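Local coordinates for protein endo-xylogalacturonan hydrolase A (Aspergillus tubingensis, PDB 4C2L) that breaks down xylogalacturonan, the xylose-substituted galacturonan of pectin's hairy regions, as a secreted glycoside hydrolase of family 28, at residues Gly65-Cys70 with Ser97-Leu102; Gly101-Ser106 with Asn143-Gly148. All blocks are in the same frame, centred on the assembly; numbering follows the deposited sequence.

Contact 1: residues Gly65-Cys70 with Ser97-Leu102; sequences GSCSDC and SNVDGL
L102 meets the C67–C70 disulfide at both of its sulfurs: its CD1 lies 3.6 Å from SG of C67 and 3.7 Å from SG of C70, and its CB also comes close to the C67 sulfur. The SG of C67 stands anti to its own backbone N (chi1 176°), and this setting also brings it to 3.3 Å from G101 O. In C70 the sulfur sits between backbone N and carbonyl carbon (chi1 79°), which places it beside L102 CD1. V99 divides its branches: CG1 packs at 3.9 Å from C67 CB, whereas CG2 approaches G65 CA at 4.0 Å.

Two backbone bonds fasten the polar side. D69 N donates to D100 O (3.1 Å) and C70 N to G101 O. One water donates to C67 O and accepts from D100 N. OD1 of D69 comes to 3.6 Å from G101 CA.

The contact joins the loop between strands 62-63 and 70-74 to the corner between strands 95-97 and 102-105. C70 also touches L39 of helix 32-42, while V99 and L102 lean on L144 of strand 142-152.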
loop_
_atom_site.group_PDB
_atom_site.type_symbol
_atom_site.label_atom_id
_atom_site.label_comp_id
_atom_site.label_asym_id
_atom_site.label_seq_id
_atom_site.Cartn_x
_atom_site.Cartn_y
_atom_site.Cartn_z
ATOM N N GLY A 65 12.689 15.048 -10.626
ATOM C CA GLY A 65 12.194 15.338 -11.968
ATOM C C GLY A 65 13.238 15.458 -13.064
ATOM O O GLY A 65 12.907 15.307 -14.230
ATOM N N SER A 66 14.493 15.721 -12.726
ATOM C CA SER A 66 15.503 15.870 -13.784
ATOM C C SER A 66 16.049 14.520 -14.265
ATOM O O SER A 66 16.879 14.455 -15.167
ATOM C CB SER A 66 16.629 16.794 -13.336
ATOM O OG SER A 66 17.345 16.177 -12.302
ATOM N N CYS A 67 15.569 13.445 -13.658
ATOM C CA CYS A 67 15.966 12.107 -14.052
ATOM C C CYS A 67 15.373 11.787 -15.417
ATOM O O CYS A 67 14.177 11.919 -15.620
ATOM C CB CYS A 67 15.437 11.101 -13.036
ATOM S SG CYS A 67 15.779 9.398 -13.508
ATOM N N SER A 68 16.214 11.354 -16.349
ATOM C CA SER A 68 15.721 10.844 -17.629
ATOM C C SER A 68 16.615 9.663 -17.987
ATOM O O SER A 68 17.756 9.843 -18.415
ATOM C CB SER A 68 15.787 11.950 -18.689
ATOM O OG SER A 68 15.386 11.468 -19.953
ATOM N N ASP A 69 16.104 8.457 -17.768
ATOM C CA ASP A 69 16.905 7.223 -17.880
ATOM C C ASP A 69 18.109 7.281 -16.959
ATOM O O ASP A 69 19.229 6.930 -17.351
ATOM C CB ASP A 69 17.339 6.971 -19.332
ATOM C CG ASP A 69 16.164 6.876 -20.275
ATOM O OD1 ASP A 69 15.269 6.043 -20.020
ATOM O OD2 ASP A 69 16.121 7.644 -21.271
ATOM N N CYS A 70 17.877 7.748 -15.735
ATOM C CA CYS A 70 18.952 7.912 -14.771
ATOM C C CYS A 70 18.983 6.721 -13.833
ATOM O O CYS A 70 18.005 5.970 -13.714
ATOM C CB CYS A 70 18.790 9.214 -13.978
ATOM S SG CYS A 70 17.582 9.105 -12.649
ATOM N N SER A 97 7.643 12.891 -10.542
ATOM C CA SER A 97 6.525 13.333 -11.368
ATOM C C SER A 97 6.915 13.324 -12.834
ATOM O O SER A 97 7.867 14.007 -13.225
ATOM C CB SER A 97 6.100 14.749 -10.962
ATOM O OG SER A 97 4.931 15.139 -11.673
ATOM N N ASN A 98 6.188 12.556 -13.638
ATOM C CA ASN A 98 6.440 12.506 -15.081
ATOM C C ASN A 98 7.897 12.182 -15.419
ATOM O O ASN A 98 8.520 12.824 -16.272
ATOM C CB ASN A 98 6.002 13.823 -15.745
ATOM C CG ASN A 98 5.780 13.669 -17.238
ATOM O OD1 ASN A 98 5.645 12.554 -17.743
ATOM N ND2 ASN A 98 5.748 14.784 -17.953
ATOM N N VAL A 99 8.442 11.167 -14.754
ATOM C CA VAL A 99 9.806 10.765 -15.013
ATOM C C VAL A 99 9.737 9.530 -15.890
ATOM O O VAL A 99 8.968 8.616 -15.601
ATOM C CB VAL A 99 10.552 10.475 -13.694
ATOM C CG1 VAL A 99 11.869 9.749 -13.950
ATOM C CG2 VAL A 99 10.770 11.785 -12.945
ATOM N N ASP A 100 10.503 9.545 -16.982
ATOM C CA ASP A 100 10.606 8.392 -17.869
ATOM C C ASP A 100 11.986 7.777 -17.734
ATOM O O ASP A 100 12.980 8.375 -18.140
ATOM C CB ASP A 100 10.350 8.819 -19.318
ATOM C CG ASP A 100 8.970 9.409 -19.508
ATOM O OD1 ASP A 100 7.987 8.736 -19.137
ATOM O OD2 ASP A 100 8.857 10.546 -20.026
ATOM N N GLY A 101 12.048 6.588 -17.145
ATOM C CA GLY A 101 13.306 5.871 -17.011
ATOM C C GLY A 101 14.009 6.265 -15.736
ATOM O O GLY A 101 14.767 7.225 -15.706
ATOM N N LEU A 102 13.726 5.548 -14.664
ATOM C CA LEU A 102 14.398 5.796 -13.415
ATOM C C LEU A 102 14.724 4.464 -12.778
ATOM O O LEU A 102 13.917 3.537 -12.817
ATOM C CB LEU A 102 13.510 6.622 -12.474
ATOM C CG LEU A 102 13.870 6.493 -10.988
ATOM C CD1 LEU A 102 15.016 7.427 -10.640
ATOM C CD2 LEU A 102 12.690 6.713 -10.058
HETATM O O HOH W 1 10.180 15.079 -15.259
HETATM O O HOH W 2 12.114 11.946 -17.448
HETATM O O HOH W 3 13.631 9.272 -20.714
#

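Contact 2: residues Gly101-Ser106 with Asn143-Gly148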
loop_
_atom_site.group_PDB
_atom_site.type_symbol
_atom_site.label_atom_id
_atom_site.label_comp_id
_atom_site.label_asym_id
_atom_site.label_seq_id
_atom_site.Cartn_x
_atom_site.Cartn_y
_atom_site.Cartn_z
ATOM N N GLY A 101 12.048 6.588 -17.145
ATOM C CA GLY A 101 13.306 5.871 -17.011
ATOM C C GLY A 101 14.009 6.265 -15.736
ATOM O O GLY A 101 14.767 7.225 -15.706
ATOM N N LEU A 102 13.726 5.548 -14.664
ATOM C CA LEU A 102 14.398 5.796 -13.415
ATOM C C LEU A 102 14.724 4.464 -12.778
ATOM O O LEU A 102 13.917 3.537 -12.817
ATOM C CB LEU A 102 13.510 6.622 -12.474
ATOM C CG LEU A 102 13.870 6.493 -10.988
ATOM C CD1 LEU A 102 15.016 7.427 -10.640
ATOM C CD2 LEU A 102 12.690 6.713 -10.058
ATOM N N LYS A 103 15.912 4.379 -12.204
ATOM C CA LYS A 103 16.228 3.297 -11.278
ATOM C C LYS A 103 16.597 3.954 -9.958
ATOM O O LYS A 103 17.523 4.764 -9.898
ATOM C CB LYS A 103 17.389 2.443 -11.790
ATOM C CG LYS A 103 17.205 1.945 -13.218
ATOM C CD LYS A 103 18.434 1.164 -13.677
ATOM C CE LYS A 103 18.445 0.967 -15.189
ATOM N NZ LYS A 103 18.936 2.198 -15.873
ATOM N N LEU A 104 15.851 3.633 -8.915
ATOM C CA LEU A 104 16.160 4.110 -7.579
ATOM C C LEU A 104 16.449 2.860 -6.797
ATOM O O LEU A 104 15.534 2.089 -6.470
ATOM C CB LEU A 104 14.974 4.877 -6.972
ATOM C CG LEU A 104 15.098 5.378 -5.522
ATOM C CD1 LEU A 104 16.184 6.433 -5.381
ATOM C CD2 LEU A 104 13.777 5.961 -5.030
ATOM N N ARG A 105 17.720 2.627 -6.523
ATOM C CA ARG A 105 18.081 1.284 -6.062
ATOM C C ARG A 105 19.277 1.254 -5.158
ATOM O O ARG A 105 20.128 2.129 -5.226
ATOM C CB ARG A 105 18.309 0.390 -7.271
ATOM C CG ARG A 105 19.375 0.888 -8.237
ATOM C CD ARG A 105 19.449 -0.082 -9.412
ATOM N NE ARG A 105 20.493 0.288 -10.347
ATOM C CZ ARG A 105 20.998 -0.546 -11.249
ATOM N NH1 ARG A 105 20.560 -1.804 -11.306
ATOM N NH2 ARG A 105 21.940 -0.125 -12.073
ATOM N N SER A 106 19.335 0.250 -4.293
ATOM C CA SER A 106 20.556 -0.024 -3.563
ATOM C C SER A 106 21.157 -1.273 -4.177
ATOM O O SER A 106 20.510 -2.320 -4.204
ATOM C CB SER A 106 20.300 -0.239 -2.070
ATOM O OG SER A 106 21.527 -0.581 -1.428
ATOM N N ASN A 143 8.493 3.402 -16.824
ATOM C CA ASN A 143 9.734 2.651 -16.712
ATOM C C ASN A 143 10.519 3.053 -15.465
ATOM O O ASN A 143 11.622 3.588 -15.552
ATOM C CB ASN A 143 10.583 2.824 -17.989
ATOM C CG ASN A 143 9.825 2.438 -19.257
ATOM O OD1 ASN A 143 9.907 3.123 -20.286
ATOM N ND2 ASN A 143 9.078 1.354 -19.187
ATOM N N LEU A 144 9.908 2.828 -14.308
ATOM C CA LEU A 144 10.501 3.179 -13.032
ATOM C C LEU A 144 10.776 1.902 -12.270
ATOM O O LEU A 144 9.914 1.028 -12.191
ATOM C CB LEU A 144 9.549 4.062 -12.226
ATOM C CG LEU A 144 8.964 5.248 -13.019
ATOM C CD1 LEU A 144 7.791 5.879 -12.298
ATOM C CD2 LEU A 144 10.032 6.285 -13.305
ATOM N N GLU A 145 11.971 1.810 -11.702
ATOM C CA GLU A 145 12.382 0.612 -10.985
ATOM C C GLU A 145 12.903 1.051 -9.616
ATOM O O GLU A 145 13.768 1.930 -9.529
ATOM C CB GLU A 145 13.457 -0.115 -11.812
ATOM C CG GLU A 145 13.893 -1.463 -11.266
ATOM C CD GLU A 145 15.117 -1.406 -10.354
ATOM O OE1 GLU A 145 15.761 -0.333 -10.199
ATOM O OE2 GLU A 145 15.452 -2.470 -9.795
ATOM N N ILE A 146 12.337 0.470 -8.559
ATOM C CA ILE A 146 12.685 0.787 -7.184
ATOM C C ILE A 146 13.062 -0.527 -6.510
ATOM O O ILE A 146 12.231 -1.422 -6.384
ATOM C CB ILE A 146 11.508 1.445 -6.420
ATOM C CG1 ILE A 146 10.963 2.659 -7.195
ATOM C CG2 ILE A 146 11.937 1.878 -5.017
ATOM C CD1 ILE A 146 9.921 2.282 -8.230
ATOM N N SER A 147 14.305 -0.647 -6.047
ATOM C CA SER A 147 14.763 -1.963 -5.604
ATOM C C SER A 147 15.910 -1.967 -4.612
ATOM O O SER A 147 16.729 -1.052 -4.577
ATOM C CB SER A 147 15.168 -2.796 -6.819
ATOM O OG SER A 147 16.339 -2.273 -7.435
ATOM N N GLY A 148 15.945 -3.017 -3.800
ATOM C CA GLY A 148 17.085 -3.333 -2.974
ATOM C C GLY A 148 17.230 -2.556 -1.695
ATOM O O GLY A 148 18.153 -2.808 -0.921
#
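The carbonyl O of E145 is gripped by two groups of the facing strand: L104 N donates to it at 2.8 Å in a nearly straight bond, and K103 CA brings a CA-H to it. The same pairing recurs at L104 O, which accepts from S147 N and meets I146 CA. With L102 N bonded to N143 O, E145 N to L102 O and S106 N to S147 O, five hydrogen bonds hold the strands in unshifted parallel register, their axes 4.7 Å apart and inclined by only 5°.

On the face of K103, R105, E145 and S147, the glutamate does most of the crossing. A bend at chi2 (-93°) turns its CD back over the facing strand; OE1 lies 3.6 Å from K103 CB, with R105 CD a little farther off. S147 OG donates to OE2 from the syn side, tilted out of the carboxylate plane, at an unusually short 2.5 Å. R105 NE stays 4.8 Å from E145 OE1, the charged groups not in contact and their planes 88° apart; NE forms a salt bridge with D71 instead. K103 CD sits over the guanidinium centre, 3.9 Å above the plane. Lower on the arginine, CB packs 3.3 Å from S147 OG.

L102, L104, L144 and I146 occupy the other face. CD2 of L144 reaches L102 CB at 3.6 Å, whereas L104 and I146 meet more loosely through CD2 and CG2. These side chains are buried, and L104, L144 and I146 touch L136 or I138 of strand 134-139, in a different sheet. In-register parallel strands on successive turns, with an aliphatic stack inside and polar groups outside, are characteristic of the right-handed parallel beta-helix of family 28 glycoside hydrolases.

Overall arrangement
Contacts 1 and 2 follow one another along the same strand-bearing stretch: they share G101 and L102, and their centres lie 10 Å apart. In chain order the segments run 65-70, 97-102, 101-106 and 143-148. The chain turns a corner at G101, which takes it from strand 95-97, in one sheet, into strand 102-105, in another. Contact 1 therefore links 102-105 back to the preceding turn, and contact 2 links it forward to the next. C70 O to K103 N, 3.0 Å and probably a hydrogen bond, continues the parallel pairing of strands 70-74 and 102-105. Both contacts belong to early turns of the beta-helix, away from the active-site residues assigned by similarity, D210 and H233.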